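Local coordinates for probable protein phosphatase 2C 50 (Oryza sativa subsp. japonica, PDB 5ZCG), which probably removes phosphate from serine and threonine residues of target proteins as a metal-dependent phosphatase of the PP2C family, with magnesium ions bound in its active site, at residues P24-V29 and V78-A83; K109-V114 and S144-A149. The protein carries 5 engineered substitutions. All blocks are in the same frame, centred on the assembly; numbering follows the deposited sequence.

Interaction 1. Residues P24-V29 and V78-A83; sequences PRFADV and VVLSAA. Engineered in segment 78-83: A82 (natural residue Glu), A83 (natural residue Glu).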
loop_
_atom_site.group_PDB
_atom_site.type_symbol
_atom_site.label_atom_id
_atom_site.label_comp_id
_atom_site.label_asym_id
_atom_site.label_seq_id
_atom_site.Cartn_x
_atom_site.Cartn_y
_atom_site.Cartn_z
ATOM N N PRO A 24 6.427 -14.578 -18.347
ATOM C CA PRO A 24 7.415 -14.683 -19.427
ATOM C C PRO A 24 6.904 -14.042 -20.707
ATOM O O PRO A 24 5.707 -14.064 -21.004
ATOM C CB PRO A 24 7.591 -16.197 -19.602
ATOM C CG PRO A 24 7.121 -16.794 -18.297
ATOM C CD PRO A 24 6.026 -15.894 -17.820
ATOM N N ARG A 25 7.846 -13.482 -21.472
ATOM C CA ARG A 25 7.577 -12.894 -22.786
ATOM C C ARG A 25 6.350 -11.984 -22.768
ATOM O O ARG A 25 5.510 -12.018 -23.670
ATOM C CB ARG A 25 7.426 -13.991 -23.842
ATOM C CG ARG A 25 8.660 -14.866 -24.002
ATOM C CD ARG A 25 8.346 -16.154 -24.759
ATOM N NE ARG A 25 7.382 -16.991 -24.047
ATOM C CZ ARG A 25 7.707 -17.917 -23.148
ATOM N NH1 ARG A 25 8.980 -18.139 -22.837
ATOM N NH2 ARG A 25 6.755 -18.628 -22.558
ATOM N N PHE A 26 6.248 -11.156 -21.725
ATOM C CA PHE A 26 5.078 -10.303 -21.562
ATOM C C PHE A 26 5.059 -9.157 -22.563
ATOM O O PHE A 26 3.992 -8.585 -22.817
ATOM C CB PHE A 26 5.017 -9.755 -20.128
ATOM C CG PHE A 26 5.745 -8.450 -19.941
ATOM C CD1 PHE A 26 7.131 -8.418 -19.883
ATOM C CD2 PHE A 26 5.043 -7.253 -19.835
ATOM C CE1 PHE A 26 7.810 -7.219 -19.720
ATOM C CE2 PHE A 26 5.713 -6.047 -19.672
ATOM C CZ PHE A 26 7.099 -6.029 -19.618
ATOM N N ALA A 27 6.209 -8.811 -23.133
ATOM C CA ALA A 27 6.305 -7.673 -24.034
ATOM C C ALA A 27 7.615 -7.759 -24.797
ATOM O O ALA A 27 8.490 -8.576 -24.492
ATOM C CB ALA A 27 6.216 -6.340 -23.275
ATOM N N ASP A 28 7.734 -6.893 -25.794
ATOM C CA ASP A 28 8.986 -6.638 -26.488
ATOM C C ASP A 28 9.526 -5.309 -25.985
ATOM O O ASP A 28 8.772 -4.339 -25.855
ATOM C CB ASP A 28 8.786 -6.591 -28.004
ATOM C CG ASP A 28 8.679 -7.973 -28.629
ATOM O OD1 ASP A 28 9.024 -8.967 -27.956
ATOM O OD2 ASP A 28 8.263 -8.059 -29.805
ATOM N N VAL A 29 10.804 -5.278 -25.631
ATOM C CA VAL A 29 11.406 -4.027 -25.183
ATOM C C VAL A 29 11.856 -3.255 -26.416
ATOM O O VAL A 29 12.590 -3.805 -27.249
ATOM C CB VAL A 29 12.579 -4.282 -24.223
ATOM C CG1 VAL A 29 13.473 -3.051 -24.120
ATOM C CG2 VAL A 29 12.049 -4.675 -22.861
ATOM N N VAL A 78 -0.026 -5.973 -18.123
ATOM C CA VAL A 78 -0.801 -5.674 -19.326
ATOM C C VAL A 78 -0.638 -4.208 -19.713
ATOM O O VAL A 78 -0.362 -3.874 -20.880
ATOM C CB VAL A 78 -2.285 -6.019 -19.097
ATOM C CG1 VAL A 78 -3.123 -5.687 -20.345
ATOM C CG2 VAL A 78 -2.452 -7.477 -18.684
ATOM N N VAL A 79 -0.781 -3.312 -18.730
ATOM C CA VAL A 79 -0.631 -1.885 -18.996
ATOM C C VAL A 79 0.788 -1.578 -19.454
ATOM O O VAL A 79 0.999 -0.803 -20.396
ATOM C CB VAL A 79 -1.028 -1.057 -17.758
ATOM C CG1 VAL A 79 -0.700 0.417 -17.965
ATOM C CG2 VAL A 79 -2.511 -1.226 -17.466
ATOM N N LEU A 80 1.786 -2.207 -18.822
ATOM C CA LEU A 80 3.170 -1.967 -19.210
ATOM C C LEU A 80 3.450 -2.485 -20.615
ATOM O O LEU A 80 4.161 -1.830 -21.385
ATOM C CB LEU A 80 4.122 -2.609 -18.212
ATOM C CG LEU A 80 5.598 -2.307 -18.472
ATOM C CD1 LEU A 80 5.858 -0.816 -18.378
ATOM C CD2 LEU A 80 6.471 -3.053 -17.492
ATOM N N SER A 81 2.908 -3.657 -20.973
ATOM C CA SER A 81 3.140 -4.185 -22.313
ATOM C C SER A 81 2.558 -3.255 -23.370
ATOM O O SER A 81 3.226 -2.925 -24.360
ATOM C CB SER A 81 2.536 -5.580 -22.440
ATOM O OG SER A 81 3.009 -6.217 -23.612
ATOM N N ALA A 82 1.313 -2.806 -23.162
ATOM C CA ALA A 82 0.696 -1.881 -24.112
ATOM C C ALA A 82 1.469 -0.569 -24.196
ATOM O O ALA A 82 1.669 -0.024 -25.293
ATOM C CB ALA A 82 -0.760 -1.619 -23.721
ATOM N N ALA A 83 1.912 -0.042 -23.051
ATOM C CA ALA A 83 2.656 1.214 -23.050
ATOM C C ALA A 83 3.995 1.065 -23.760
ATOM O O ALA A 83 4.433 1.980 -24.466
ATOM C CB ALA A 83 2.861 1.708 -21.615
HETATM O O HOH W 1 4.964 -4.793 -25.826
#
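The hydroxyl of S81 donates a hydrogen bond to the backbone carbonyl of F26, OG to O 2.7 Å, fastening helix 67-91 to the strand by a side chain. The C=O...OG angle is 142°: the hydroxyl comes in off the C=O direction, tilted 17° from the carbonyl plane. With OG anti to the backbone N of S81 (chi1 -167°), the hydroxyl also lies beside the methyl of A27, OG to CB 3.2 Å. The apolar half of the contact is the F26 ring, which L80 CD2 approaches obliquely, 3.7 Å from CZ, while F26 CD2 rests 4.0 Å from S81 CB. The methyl of the neighbouring A27 covers one face of the ring at 3.6 Å. An alanine in place of F26 would probably leave L80 CD2 without its aromatic partner and open a gap beneath the A27 methyl. A water that donates to S81 O adds at most a weak link to D28 N. F26 and A27 both face A54 in a classic beta bulge. F26 also reaches L56 and L150, and L80 packs on F107 of helix 99-118; helix 67-91 thus lies against the sheet of strands 18-28, 53-63 and 143-151, one helix-on-sheet layer of the PP2C alpha-beta-beta-alpha sandwich.

Interaction 2. Residues K109-V114 and S144-A149; sequences KCFQRV and STAVVA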
loop_
_atom_site.group_PDB
_atom_site.type_symbol
_atom_site.label_atom_id
_atom_site.label_comp_id
_atom_site.label_asym_id
_atom_site.label_seq_id
_atom_site.Cartn_x
_atom_site.Cartn_y
_atom_site.Cartn_z
ATOM N N LYS A 109 3.968 6.479 -16.036
ATOM C CA LYS A 109 2.644 6.498 -16.644
ATOM C C LYS A 109 1.914 5.177 -16.437
ATOM O O LYS A 109 0.702 5.170 -16.205
ATOM C CB LYS A 109 2.755 6.818 -18.138
ATOM C CG LYS A 109 2.639 8.302 -18.486
ATOM C CD LYS A 109 3.680 9.135 -17.749
ATOM C CE LYS A 109 3.234 10.578 -17.569
ATOM N NZ LYS A 109 3.979 11.242 -16.460
ATOM N N CYS A 110 2.627 4.048 -16.510
ATOM C CA CYS A 110 1.977 2.763 -16.262
ATOM C C CYS A 110 1.461 2.674 -14.827
ATOM O O CYS A 110 0.299 2.309 -14.589
ATOM C CB CYS A 110 2.950 1.623 -16.563
ATOM S SG CYS A 110 2.518 0.040 -15.793
ATOM N N PHE A 111 2.312 3.019 -13.853
ATOM C CA PHE A 111 1.895 2.959 -12.453
ATOM C C PHE A 111 0.754 3.934 -12.178
ATOM O O PHE A 111 -0.194 3.609 -11.448
ATOM C CB PHE A 111 3.085 3.246 -11.535
ATOM C CG PHE A 111 3.948 2.035 -11.244
ATOM C CD1 PHE A 111 4.241 1.113 -12.239
ATOM C CD2 PHE A 111 4.470 1.830 -9.975
ATOM C CE1 PHE A 111 5.033 0.002 -11.972
ATOM C CE2 PHE A 111 5.266 0.722 -9.701
ATOM C CZ PHE A 111 5.548 -0.192 -10.699
ATOM N N GLN A 112 0.825 5.136 -12.766
ATOM C CA GLN A 112 -0.234 6.120 -12.583
ATOM C C GLN A 112 -1.539 5.646 -13.200
ATOM O O GLN A 112 -2.617 5.905 -12.658
ATOM C CB GLN A 112 0.188 7.460 -13.191
ATOM C CG GLN A 112 -0.820 8.587 -13.003
ATOM C CD GLN A 112 -1.016 8.953 -11.542
ATOM O OE1 GLN A 112 -0.109 9.483 -10.896
ATOM N NE2 GLN A 112 -2.204 8.671 -11.013
ATOM N N ARG A 113 -1.465 4.958 -14.341
ATOM C CA ARG A 113 -2.673 4.459 -14.986
ATOM C C ARG A 113 -3.324 3.368 -14.152
ATOM O O ARG A 113 -4.551 3.346 -13.989
ATOM C CB ARG A 113 -2.343 3.945 -16.388
ATOM C CG ARG A 113 -3.438 3.098 -17.022
ATOM C CD ARG A 113 -4.550 3.958 -17.606
ATOM N NE ARG A 113 -4.033 5.147 -18.282
ATOM C CZ ARG A 113 -3.505 5.146 -19.503
ATOM N NH1 ARG A 113 -3.422 4.017 -20.195
ATOM N NH2 ARG A 113 -3.059 6.276 -20.035
ATOM N N VAL A 114 -2.519 2.456 -13.606
ATOM C CA VAL A 114 -3.082 1.446 -12.714
ATOM C C VAL A 114 -3.694 2.107 -11.480
ATOM O O VAL A 114 -4.793 1.739 -11.043
ATOM C CB VAL A 114 -2.017 0.400 -12.337
ATOM C CG1 VAL A 114 -2.526 -0.499 -11.215
ATOM C CG2 VAL A 114 -1.648 -0.427 -13.558
ATOM N N SER A 144 -1.352 -0.937 -2.120
ATOM C CA SER A 144 -0.365 -1.984 -2.312
ATOM C C SER A 144 0.965 -1.360 -2.700
ATOM O O SER A 144 1.009 -0.285 -3.304
ATOM C CB SER A 144 -0.810 -2.984 -3.384
ATOM O OG SER A 144 0.231 -3.898 -3.679
ATOM N N THR A 145 2.047 -2.031 -2.316
ATOM C CA THR A 145 3.328 -1.737 -2.925
ATOM C C THR A 145 3.377 -2.362 -4.309
ATOM O O THR A 145 2.515 -3.159 -4.692
ATOM C CB THR A 145 4.482 -2.275 -2.087
ATOM O OG1 THR A 145 4.629 -3.686 -2.326
ATOM C CG2 THR A 145 4.214 -2.048 -0.619
ATOM N N ALA A 146 4.405 -1.994 -5.062
ATOM C CA ALA A 146 4.629 -2.569 -6.381
ATOM C C ALA A 146 6.123 -2.496 -6.639
ATOM O O ALA A 146 6.660 -1.405 -6.840
ATOM C CB ALA A 146 3.842 -1.822 -7.460
ATOM N N VAL A 147 6.800 -3.637 -6.617
ATOM C CA VAL A 147 8.189 -3.701 -7.045
ATOM C C VAL A 147 8.232 -4.647 -8.235
ATOM O O VAL A 147 7.831 -5.813 -8.127
ATOM C CB VAL A 147 9.139 -4.136 -5.908
ATOM C CG1 VAL A 147 8.746 -5.482 -5.311
ATOM C CG2 VAL A 147 10.586 -4.146 -6.387
ATOM N N VAL A 148 8.637 -4.126 -9.391
ATOM C CA VAL A 148 8.626 -4.920 -10.609
ATOM C C VAL A 148 10.001 -4.866 -11.255
ATOM O O VAL A 148 10.727 -3.870 -11.163
ATOM C CB VAL A 148 7.524 -4.470 -11.604
ATOM C CG1 VAL A 148 6.191 -4.249 -10.876
ATOM C CG2 VAL A 148 7.944 -3.230 -12.370
ATOM N N ALA A 149 10.352 -5.972 -11.898
ATOM C CA ALA A 149 11.604 -6.133 -12.615
ATOM C C ALA A 149 11.284 -6.667 -14.002
ATOM O O ALA A 149 10.734 -7.765 -14.145
ATOM C CB ALA A 149 12.551 -7.079 -11.875
#
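Apolar contact carries this pairing: F111 reaches from helix 99-118 to two side chains of strand 143-151. Its CE2 lies 3.7 Å from A146 CB, and its CZ lies 4.1 Å from V148 CG1, so one end of the ring touches two residues that are two positions apart on the strand. Both methyl groups approach obliquely. F111 CG stands anti to its own carbonyl carbon (chi1 -84°), which carries the ring out from the helix to the strand, where it and V148 come at each other from opposite directions. Polar bonding across the interface is absent, although A146 O lies in the ring plane at the F111 edge, 3.8 Å from CE2. Just before A146, T145 OG1 bonds to the backbone N of D61, a magnesium ligand, which links this segment to the metal site; the A146 side chain is about 12 Å from a bound magnesium ion. F111 additionally touches A159 and C161 of strand 155-161, the antiparallel neighbour of 143-151, so helix 99-118 packs over two adjoining strands and covers the six-strand sheet of the PP2C sandwich. Within that sheet, F60 of strand 53-63 lies beside A146 and V148.

How the interactions relate
From the N terminus, the chain runs along strand 18-28, then through strand 53-63 into helix 67-91, where interaction 1 closes a loop with 48 residues between its segments. Helix 99-118 follows, and interaction 2 closes a second loop, of 29 intervening residues, when strand 143-151 is reached. The loops are in series, neither nesting nor crossing. Their centres lie 13 Å apart, yet they touch through the two helices: C110 SG is 3.8 Å from L80 N, and V79 CG1 is 3.9 Å from R113 CG. Both contacts reach the same antiparallel sheet, in which strand 53-63 pairs with both 18-28 and 143-151, so successive helices are tied to each other and to that sheet.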